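PDB 4V1S: alpha-1,6-mannanase, which probably hydrolyses internal alpha-1,6-mannosidic linkages in mannan, as a bacterial glycoside hydrolase of family 76. Local coordinates for residues N84-Y89 with N145-I150; I95-S100 with A387-R392; D321-M326 with T337-A342. All blocks are in the same frame, centred on the assembly; numbering follows the deposited sequence. Where two conformers were deposited one is given.

How the contacts relate
From the N terminus, the first helix used by any contact is 81-97, which serves two of the three. Its early turns meet helix 142-159 in contact 1, which closes a loop of 55 residues between 84-89 and 145-150. Contact 2 opens at 95-100, before contact 1 has closed, and ends at 387-392 on the last helix, so the two cross. Contact 3, a short hairpin closure between 321-326 and 337-342, follows contact 1 in series and is nested inside contact 2, which it touches where Tyr390 packs on Phe324. Within what is probably the (alpha/alpha)6 barrel of this family, contact 1 joins two early helices, contact 3 two late ones, and contact 2 ties the early part to the last helix.

Contact 1. Residues N84-Y89 with N145-I150; sequences NIFLLY and NGWTAI
Tyr89 and Trp147 carry the bridge between two nearly parallel helices, whose segment axes approach to 9.8 Å. The indole can be followed outward from its root. Its CB is met by Ile85 CD1 at 3.7 Å, and Tyr89 OH also comes within contact distance of that CB. CG is anti to the carbonyl carbon (chi1 -78°), which directs it away from the Trp147 carbonyl that Tyr89 also uses. Further out, CE3 of Trp147 passes Tyr89 OH at 3.5 Å, the two side chains crossing at about a right angle. CZ3 then reaches Phe86 CZ at 3.8 Å, with CH2 close behind. Here the edge of the indole is directed at the face of the phenylalanine in an offset edge-to-face pair, with planes at 80° and centroids 5.7 Å apart. On the other side of the indole, NE1 is hydrogen-bonded to a bound glycerol.

The hydroxyl of Tyr89 has a second task: it donates to Trp147 O at 2.7 Å. That oxygen lies near the plane of the tyrosine ring, at its edge, whereas the donor stands 26° out of the carbonyl plane. Ile85 O sits over one face of the same ring, toward the rim. Ile85 CD1 also touches Thr148 OG1 at 3.3 Å, although that hydroxyl spends its hydrogen bond on Glu144 O in its own helix.

Trp82 and Phe269 add further edge-to-face partners to Trp147, extending the aromatic cluster near the centre of the chain. The chemistry is thus hydrocarbon and aromatic packing fastened by one hydrogen bond between the two segments, leaving the indole N-H for a polar guest; the glycerol is consistent with a pocket at this spot.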
loop_
_atom_site.group_PDB
_atom_site.type_symbol
_atom_site.label_atom_id
_atom_site.label_comp_id
_atom_site.label_asym_id
_atom_site.label_seq_id
_atom_site.Cartn_x
_atom_site.Cartn_y
_atom_site.Cartn_z
ATOM N N ASN A 84 -9.714 -2.483 3.478
ATOM C CA ASN A 84 -9.451 -2.381 4.890
ATOM C C ASN A 84 -8.009 -2.075 5.211
ATOM O O ASN A 84 -7.712 -1.501 6.263
ATOM C CB ASN A 84 -9.822 -3.700 5.605
ATOM C CG ASN A 84 -11.293 -4.020 5.471
ATOM O OD1 ASN A 84 -12.125 -3.508 6.213
ATOM N ND2 ASN A 84 -11.622 -4.791 4.470
ATOM N N ILE A 85 -7.098 -2.452 4.313
ATOM C CA ILE A 85 -5.665 -2.142 4.515
ATOM C C ILE A 85 -5.441 -0.643 4.464
ATOM O O ILE A 85 -4.655 -0.078 5.244
ATOM C CB ILE A 85 -4.791 -2.900 3.489
ATOM C CG1 ILE A 85 -5.009 -4.432 3.635
ATOM C CG2 ILE A 85 -3.327 -2.543 3.627
ATOM C CD1 ILE A 85 -4.292 -5.249 2.574
ATOM N N PHE A 86 -6.151 0.066 3.573
ATOM C CA PHE A 86 -6.031 1.511 3.592
ATOM C C PHE A 86 -6.581 2.139 4.873
ATOM O O PHE A 86 -6.031 3.113 5.330
ATOM C CB PHE A 86 -6.684 2.152 2.390
ATOM C CG PHE A 86 -5.987 1.838 1.090
ATOM C CD1 PHE A 86 -4.757 2.393 0.798
ATOM C CD2 PHE A 86 -6.626 1.085 0.080
ATOM C CE1 PHE A 86 -4.123 2.166 -0.411
ATOM C CE2 PHE A 86 -5.986 0.835 -1.146
ATOM C CZ PHE A 86 -4.742 1.383 -1.379
ATOM N N LEU A 87 -7.623 1.553 5.457
ATOM C CA LEU A 87 -8.081 2.045 6.732
ATOM C C LEU A 87 -7.010 1.788 7.795
ATOM O O LEU A 87 -6.685 2.661 8.567
ATOM C CB LEU A 87 -9.421 1.383 7.129
ATOM C CG LEU A 87 -10.636 1.776 6.331
ATOM C CD1 LEU A 87 -11.827 0.948 6.750
ATOM C CD2 LEU A 87 -10.917 3.261 6.522
ATOM N N LEU A 88 -6.420 0.592 7.799
ATOM C CA LEU A 88 -5.327 0.304 8.731
ATOM C C LEU A 88 -4.214 1.361 8.609
ATOM O O LEU A 88 -3.713 1.881 9.606
ATOM C CB LEU A 88 -4.766 -1.083 8.418
ATOM C CG LEU A 88 -3.575 -1.575 9.220
ATOM C CD1 LEU A 88 -3.955 -1.725 10.682
ATOM C CD2 LEU A 88 -3.046 -2.895 8.654
ATOM N N TYR A 89 -3.798 1.644 7.381
ATOM C CA TYR A 89 -2.759 2.661 7.128
ATOM C C TYR A 89 -3.185 4.053 7.657
ATOM O O TYR A 89 -2.383 4.813 8.193
ATOM C CB TYR A 89 -2.504 2.791 5.637
ATOM C CG TYR A 89 -1.845 1.639 4.926
ATOM C CD1 TYR A 89 -1.318 0.536 5.602
ATOM C CD2 TYR A 89 -1.733 1.667 3.522
ATOM C CE1 TYR A 89 -0.748 -0.527 4.879
ATOM C CE2 TYR A 89 -1.121 0.654 2.812
ATOM C CZ TYR A 89 -0.597 -0.451 3.487
ATOM O OH TYR A 89 0.057 -1.455 2.755
ATOM N N ASN A 145 -0.925 -10.242 1.939
ATOM C CA ASN A 145 -0.205 -10.420 3.194
ATOM C C ASN A 145 0.926 -9.415 3.387
ATOM O O ASN A 145 1.159 -8.964 4.510
ATOM C CB ASN A 145 0.248 -11.887 3.401
ATOM C CG ASN A 145 -0.887 -12.717 3.979
ATOM O OD1 ASN A 145 -0.988 -12.881 5.182
ATOM N ND2 ASN A 145 -1.810 -13.140 3.123
ATOM N N GLY A 146 1.614 -9.066 2.302
ATOM C CA GLY A 146 2.668 -8.053 2.333
ATOM C C GLY A 146 2.164 -6.646 2.538
ATOM O O GLY A 146 2.690 -5.900 3.358
ATOM N N TRP A 147 1.093 -6.285 1.832
ATOM C CA TRP A 147 0.457 -5.012 2.085
ATOM C C TRP A 147 0.076 -4.854 3.531
ATOM O O TRP A 147 0.228 -3.786 4.131
ATOM C CB TRP A 147 -0.837 -4.899 1.266
ATOM C CG TRP A 147 -0.817 -4.568 -0.223
ATOM C CD1 TRP A 147 -0.587 -5.418 -1.287
ATOM C CD2 TRP A 147 -1.196 -3.316 -0.799
ATOM N NE1 TRP A 147 -0.777 -4.755 -2.477
ATOM C CE2 TRP A 147 -1.168 -3.471 -2.212
ATOM C CE3 TRP A 147 -1.572 -2.076 -0.262
ATOM C CZ2 TRP A 147 -1.516 -2.429 -3.095
ATOM C CZ3 TRP A 147 -1.890 -1.041 -1.140
ATOM C CH2 TRP A 147 -1.872 -1.232 -2.540
ATOM N N THR A 148 -0.446 -5.948 4.106
ATOM C CA THR A 148 -0.931 -5.924 5.490
ATOM C C THR A 148 0.248 -5.852 6.465
ATOM O O THR A 148 0.233 -5.042 7.396
ATOM C CB THR A 148 -1.810 -7.146 5.795
ATOM O OG1 THR A 148 -2.917 -7.159 4.879
ATOM C CG2 THR A 148 -2.317 -7.131 7.198
ATOM N N ALA A 149 1.299 -6.650 6.202
ATOM C CA ALA A 149 2.496 -6.631 7.027
ATOM C C ALA A 149 3.096 -5.228 7.152
ATOM O O ALA A 149 3.506 -4.831 8.224
ATOM C CB ALA A 149 3.531 -7.618 6.492
ATOM N N ILE A 150 3.133 -4.487 6.059
ATOM C CA ILE A 150 3.618 -3.104 6.056
ATOM C C ILE A 150 2.825 -2.300 7.071
ATOM O O ILE A 150 3.409 -1.642 7.923
ATOM C CB ILE A 150 3.493 -2.507 4.643
ATOM C CG1 ILE A 150 4.544 -3.111 3.698
ATOM C CG2 ILE A 150 3.691 -1.004 4.670
ATOM C CD1 ILE A 150 4.131 -2.990 2.231
#

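Contact 2. Residues I95-S100 with A387-R392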
loop_
_atom_site.group_PDB
_atom_site.type_symbol
_atom_site.label_atom_id
_atom_site.label_comp_id
_atom_site.label_asym_id
_atom_site.label_seq_id
_atom_site.Cartn_x
_atom_site.Cartn_y
_atom_site.Cartn_z
ATOM N N ILE A 95 -2.143 8.036 14.502
ATOM C CA ILE A 95 -1.474 8.005 15.799
ATOM C C ILE A 95 -0.412 9.126 15.893
ATOM O O ILE A 95 -0.161 9.659 16.977
ATOM C CB ILE A 95 -0.791 6.632 16.081
ATOM C CG1 ILE A 95 -1.772 5.441 16.050
ATOM C CG2 ILE A 95 -0.110 6.665 17.422
ATOM C CD1 ILE A 95 -2.904 5.499 17.045
ATOM N N SER A 96 0.220 9.461 14.764
ATOM C CA SER A 96 1.240 10.509 14.719
ATOM C C SER A 96 0.647 11.891 14.964
ATOM O O SER A 96 1.330 12.792 15.450
ATOM C CB SER A 96 1.997 10.494 13.385
ATOM O OG SER A 96 2.762 9.301 13.236
ATOM N N LEU A 97 -0.627 12.061 14.628
ATOM C CA LEU A 97 -1.350 13.318 14.877
ATOM C C LEU A 97 -1.952 13.393 16.273
ATOM O O LEU A 97 -1.844 14.437 16.958
ATOM C CB LEU A 97 -2.464 13.482 13.844
ATOM C CG LEU A 97 -2.185 13.895 12.382
ATOM C CD1 LEU A 97 -1.502 15.251 12.309
ATOM C CD2 LEU A 97 -1.414 12.870 11.582
ATOM N N SER A 98 -2.577 12.292 16.698
ATOM C CA SER A 98 -3.176 12.184 18.034
ATOM C C SER A 98 -3.301 10.737 18.473
ATOM O O SER A 98 -4.124 9.983 17.956
ATOM C CB SER A 98 -4.555 12.829 18.081
ATOM O OG SER A 98 -5.142 12.612 19.368
ATOM N N LYS A 99 -2.495 10.334 19.441
ATOM C CA LYS A 99 -2.577 8.942 19.911
ATOM C C LYS A 99 -3.975 8.686 20.474
ATOM O O LYS A 99 -4.583 7.649 20.235
ATOM C CB LYS A 99 -1.481 8.631 20.946
ATOM C CG LYS A 99 -1.418 7.167 21.343
ATOM C CD LYS A 99 -0.074 6.742 21.973
ATOM C CE LYS A 99 0.912 6.081 20.988
ATOM N NZ LYS A 99 2.098 5.500 21.708
ATOM N N SER A 100 -4.476 9.632 21.258
ATOM C CA SER A 100 -5.755 9.436 21.940
ATOM C C SER A 100 -6.941 9.395 20.973
ATOM O O SER A 100 -7.887 8.644 21.200
ATOM C CB SER A 100 -5.948 10.480 23.055
ATOM O OG SER A 100 -5.815 11.807 22.572
ATOM N N ALA A 387 -0.838 13.653 4.465
ATOM C CA ALA A 387 -0.660 15.089 4.252
ATOM C C ALA A 387 -0.782 15.868 5.574
ATOM O O ALA A 387 -0.009 16.759 5.830
ATOM C CB ALA A 387 -1.675 15.590 3.239
ATOM N N ALA A 388 -1.733 15.489 6.418
ATOM C CA ALA A 388 -1.888 16.128 7.723
ATOM C C ALA A 388 -0.626 15.972 8.571
ATOM O O ALA A 388 -0.193 16.907 9.244
ATOM C CB ALA A 388 -3.101 15.544 8.437
ATOM N N ASN A 389 -0.024 14.792 8.515
ATOM C CA ASN A 389 1.179 14.516 9.286
ATOM C C ASN A 389 2.342 15.370 8.788
ATOM O O ASN A 389 3.054 15.957 9.571
ATOM C CB ASN A 389 1.503 13.018 9.223
ATOM C CG ASN A 389 2.579 12.614 10.186
ATOM O OD1 ASN A 389 2.729 13.210 11.256
ATOM N ND2 ASN A 389 3.339 11.604 9.825
ATOM N N TYR A 390 2.531 15.441 7.470
ATOM C CA TYR A 390 3.634 16.234 6.923
ATOM C C TYR A 390 3.428 17.748 7.088
ATOM O O TYR A 390 4.396 18.481 7.256
ATOM C CB TYR A 390 3.984 15.815 5.495
ATOM C CG TYR A 390 4.834 14.588 5.517
ATOM C CD1 TYR A 390 4.258 13.320 5.566
ATOM C CD2 TYR A 390 6.217 14.694 5.552
ATOM C CE1 TYR A 390 5.021 12.196 5.634
ATOM C CE2 TYR A 390 7.015 13.578 5.614
ATOM C CZ TYR A 390 6.430 12.328 5.672
ATOM O OH TYR A 390 7.245 11.224 5.727
ATOM N N LYS A 391 2.175 18.197 7.081
ATOM C CA LYS A 391 1.877 19.604 7.371
ATOM C C LYS A 391 2.318 19.910 8.819
ATOM O O LYS A 391 2.942 20.928 9.081
ATOM C CB LYS A 391 0.390 19.882 7.171
ATOM C CG LYS A 391 -0.016 21.317 7.462
ATOM C CD LYS A 391 -1.496 21.596 7.205
ATOM C CE LYS A 391 -1.831 23.045 7.547
ATOM N NZ LYS A 391 -3.250 23.390 7.257
ATOM N N ARG A 392 2.004 18.983 9.734
ATOM C CA ARG A 392 2.385 19.105 11.158
ATOM C C ARG A 392 3.915 19.121 11.329
ATOM O O ARG A 392 4.453 19.962 12.032
ATOM C CB ARG A 392 1.742 17.957 11.970
ATOM C CG ARG A 392 2.332 17.688 13.358
ATOM C CD ARG A 392 1.916 16.316 13.901
ATOM N NE ARG A 392 2.659 15.174 13.333
ATOM C CZ ARG A 392 3.928 14.857 13.639
ATOM N NH1 ARG A 392 4.642 15.611 14.482
ATOM N NH2 ARG A 392 4.506 13.784 13.077
#
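Leu97 supplies the close-packed half of this contact by setting its two methyls astride the helix surface at Ala388 and Asn389. CD1 rests 3.7 Å from Ala388 O and also approaches the alanine methyl. CD2 lies 3.8 Å from Asn389 CB, the two side chains crossing at a slant. The same CD1 meets Arg392 CD at 3.9 Å and stands near the plane of the guanidinium, at its edge, so one leucine spans a full turn of the partner helix.

The other half is polar and looser. Arg392, which is exposed, doubles back along its own helix: a bend at chi3 (78°) places NE toward Asn389, and NE and NH2 both donate to Asn389 OD1, at 2.9 and 2.6 Å. The oxygen lies in the guanidinium plane, gripped side-on by two N-H groups, which should hold the group's rotation; both bonds are bent and stay within the one helix. Ser96 O sits over one face of that guanidinium, toward its rim; its 3.5 Å approach to Arg392 NE has too poor an angle for a hydrogen bond, though the carbonyl may still ease the positive charge. In one of its two conformers, Ser96 touches Asn389 OD1 with CB. The amide nitrogen of Asn389 is held by Glu93, one turn earlier on the helix of Ser96.

Just after Leu97 the chain turns, with Ser98 as N-cap of helix 99-114, its OG bonded to Glu101 N. The contact thus pins the end of helix 81-97 against helix 374-394, while Tyr46 and Tyr47 of helix 46-61 pack on Ala388 and Leu97, respectively.

Contact 3. Residues D321-M326 with T337-A342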
loop_
_atom_site.group_PDB
_atom_site.type_symbol
_atom_site.label_atom_id
_atom_site.label_comp_id
_atom_site.label_asym_id
_atom_site.label_seq_id
_atom_site.Cartn_x
_atom_site.Cartn_y
_atom_site.Cartn_z
ATOM N N ASP A 321 3.451 8.229 -1.628
ATOM C CA ASP A 321 4.223 7.735 -0.487
ATOM C C ASP A 321 5.739 7.732 -0.794
ATOM O O ASP A 321 6.543 7.950 0.120
ATOM C CB ASP A 321 3.785 6.305 -0.073
ATOM C CG ASP A 321 2.719 6.306 1.000
ATOM O OD1 ASP A 321 2.534 7.376 1.621
ATOM O OD2 ASP A 321 2.104 5.239 1.229
ATOM N N SER A 322 6.111 7.497 -2.066
ATOM C CA SER A 322 7.508 7.579 -2.510
ATOM C C SER A 322 8.044 8.990 -2.325
ATOM O O SER A 322 9.181 9.170 -1.865
ATOM C CB SER A 322 7.666 7.078 -3.974
ATOM O OG SER A 322 7.318 5.689 -4.067
ATOM N N TRP A 323 7.250 9.984 -2.714
ATOM C CA TRP A 323 7.630 11.374 -2.481
ATOM C C TRP A 323 7.873 11.665 -0.982
ATOM O O TRP A 323 8.855 12.332 -0.635
ATOM C CB TRP A 323 6.629 12.344 -3.080
ATOM C CG TRP A 323 6.594 12.362 -4.509
ATOM C CD1 TRP A 323 7.635 12.143 -5.384
ATOM C CD2 TRP A 323 5.454 12.670 -5.302
ATOM N NE1 TRP A 323 7.198 12.298 -6.679
ATOM C CE2 TRP A 323 5.867 12.646 -6.663
ATOM C CE3 TRP A 323 4.137 13.001 -4.997
ATOM C CZ2 TRP A 323 4.971 12.875 -7.729
ATOM C CZ3 TRP A 323 3.243 13.259 -6.061
ATOM C CH2 TRP A 323 3.668 13.189 -7.403
ATOM N N PHE A 324 6.970 11.219 -0.107
ATOM C CA PHE A 324 7.170 11.404 1.316
ATOM C C PHE A 324 8.464 10.735 1.773
ATOM O O PHE A 324 9.204 11.320 2.564
ATOM C CB PHE A 324 5.962 10.890 2.103
ATOM C CG PHE A 324 4.699 11.733 1.954
ATOM C CD1 PHE A 324 4.743 13.125 2.164
ATOM C CD2 PHE A 324 3.460 11.139 1.662
ATOM C CE1 PHE A 324 3.586 13.888 2.081
ATOM C CE2 PHE A 324 2.300 11.890 1.623
ATOM C CZ PHE A 324 2.365 13.274 1.799
ATOM N N ASP A 325 8.744 9.513 1.285
ATOM C CA ASP A 325 9.970 8.834 1.657
ATOM C C ASP A 325 11.189 9.596 1.159
ATOM O O ASP A 325 12.206 9.650 1.854
ATOM C CB ASP A 325 10.064 7.424 1.087
ATOM C CG ASP A 325 9.156 6.435 1.762
ATOM O OD1 ASP A 325 8.517 6.719 2.823
ATOM O OD2 ASP A 325 9.054 5.334 1.194
ATOM N N MET A 326 11.104 10.183 -0.036
ATOM C CA MET A 326 12.207 10.987 -0.556
ATOM C C MET A 326 12.480 12.195 0.340
ATOM O O MET A 326 13.623 12.518 0.598
ATOM C CB MET A 326 11.964 11.444 -1.998
ATOM C CG MET A 326 12.255 10.378 -3.027
ATOM S SD MET A 326 13.980 9.814 -2.992
ATOM C CE MET A 326 14.020 8.813 -4.471
ATOM N N THR A 337 6.069 19.437 -1.981
ATOM C CA THR A 337 5.305 20.204 -2.929
ATOM C C THR A 337 4.523 19.336 -3.894
ATOM O O THR A 337 3.351 19.601 -4.176
ATOM C CB THR A 337 6.214 21.188 -3.699
ATOM O OG1 THR A 337 6.801 22.092 -2.761
ATOM C CG2 THR A 337 5.423 21.980 -4.720
ATOM N N LYS A 338 5.177 18.314 -4.417
ATOM C CA LYS A 338 4.531 17.395 -5.321
ATOM C C LYS A 338 3.398 16.670 -4.572
ATOM O O LYS A 338 2.288 16.566 -5.062
ATOM C CB LYS A 338 5.575 16.401 -5.875
ATOM C CG LYS A 338 6.598 17.054 -6.813
ATOM C CD LYS A 338 7.692 16.096 -7.271
ATOM C CE LYS A 338 8.585 16.750 -8.301
ATOM N NZ LYS A 338 9.719 15.859 -8.621
ATOM N N ALA A 339 3.700 16.151 -3.391
ATOM C CA ALA A 339 2.730 15.362 -2.663
ATOM C C ALA A 339 1.480 16.195 -2.355
ATOM O O ALA A 339 0.355 15.760 -2.577
ATOM C CB ALA A 339 3.361 14.797 -1.408
ATOM N N PHE A 340 1.675 17.384 -1.835
ATOM C CA PHE A 340 0.538 18.222 -1.495
ATOM C C PHE A 340 -0.255 18.638 -2.727
ATOM O O PHE A 340 -1.474 18.701 -2.689
ATOM C CB PHE A 340 0.956 19.453 -0.725
ATOM C CG PHE A 340 1.442 19.173 0.672
ATOM C CD1 PHE A 340 0.631 18.551 1.582
ATOM C CD2 PHE A 340 2.700 19.596 1.082
ATOM C CE1 PHE A 340 1.060 18.327 2.872
ATOM C CE2 PHE A 340 3.129 19.370 2.358
ATOM C CZ PHE A 340 2.312 18.719 3.253
ATOM N N HIS A 341 0.439 18.923 -3.823
ATOM C CA HIS A 341 -0.277 19.274 -5.075
ATOM C C HIS A 341 -1.182 18.108 -5.554
ATOM O O HIS A 341 -2.329 18.313 -5.943
ATOM C CB HIS A 341 0.735 19.650 -6.147
ATOM C CG HIS A 341 0.155 20.391 -7.302
ATOM N ND1 HIS A 341 -0.607 21.527 -7.149
ATOM C CD2 HIS A 341 0.276 20.195 -8.633
ATOM C CE1 HIS A 341 -0.962 21.978 -8.337
ATOM N NE2 HIS A 341 -0.435 21.190 -9.254
ATOM N N ALA A 342 -0.662 16.869 -5.480
ATOM C CA ALA A 342 -1.408 15.697 -5.935
ATOM C C ALA A 342 -2.610 15.467 -4.990
ATOM O O ALA A 342 -3.724 15.193 -5.432
ATOM C CB ALA A 342 -0.520 14.481 -6.018
#
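Trp323 and Lys338 face each other across a helical hairpin, the tryptophan presenting the flat of its ring and the lysine the root of its chain. Lys338 CB stands over the centre of the six-membered ring, 3.6 Å from the centroid and only 6° off the normal, a nearly ideal CH-pi geometry. From there the lysine runs fully extended beyond CG, crossing the indole at about a right angle, and CD passes 3.9 Å from Trp323 NE1.

Ala342 CB, one turn further on, meets the same indole at its edge, 4.0 Å from CZ3. CZ3 also lies 3.6 Å from Lys338 O, and CE3 comes close to Ala339 N. Phe324 is turned to use a face as well: Ala339 CB sits above its ring, 29° off the normal, with CE1 the closest atom at 3.6 Å. Lys338 and its successor Ala339 therefore each place a CB over one of two consecutive aromatic rings, and the methyl of Ala339 touches both Trp323 CE3 and the Phe324 ring.

The segments run antiparallel, at 152°, with a closest axis approach of 9.0 Å, as helix 313-330 turns back into helix 334-350. Beyond the interface, Tyr390 stacks on Phe324. Glu298 of helix 284-301 takes both polar ends, Lys338 NZ in a salt bridge through OE1 and Trp323 NE1 in a hydrogen bond through OE2. The hairpin is thus joined mainly by CH-pi and apolar packing, with no hydrogen bond between the segments, while one carboxylate probably balances the lysine charge and helps fix the rotation of the indole.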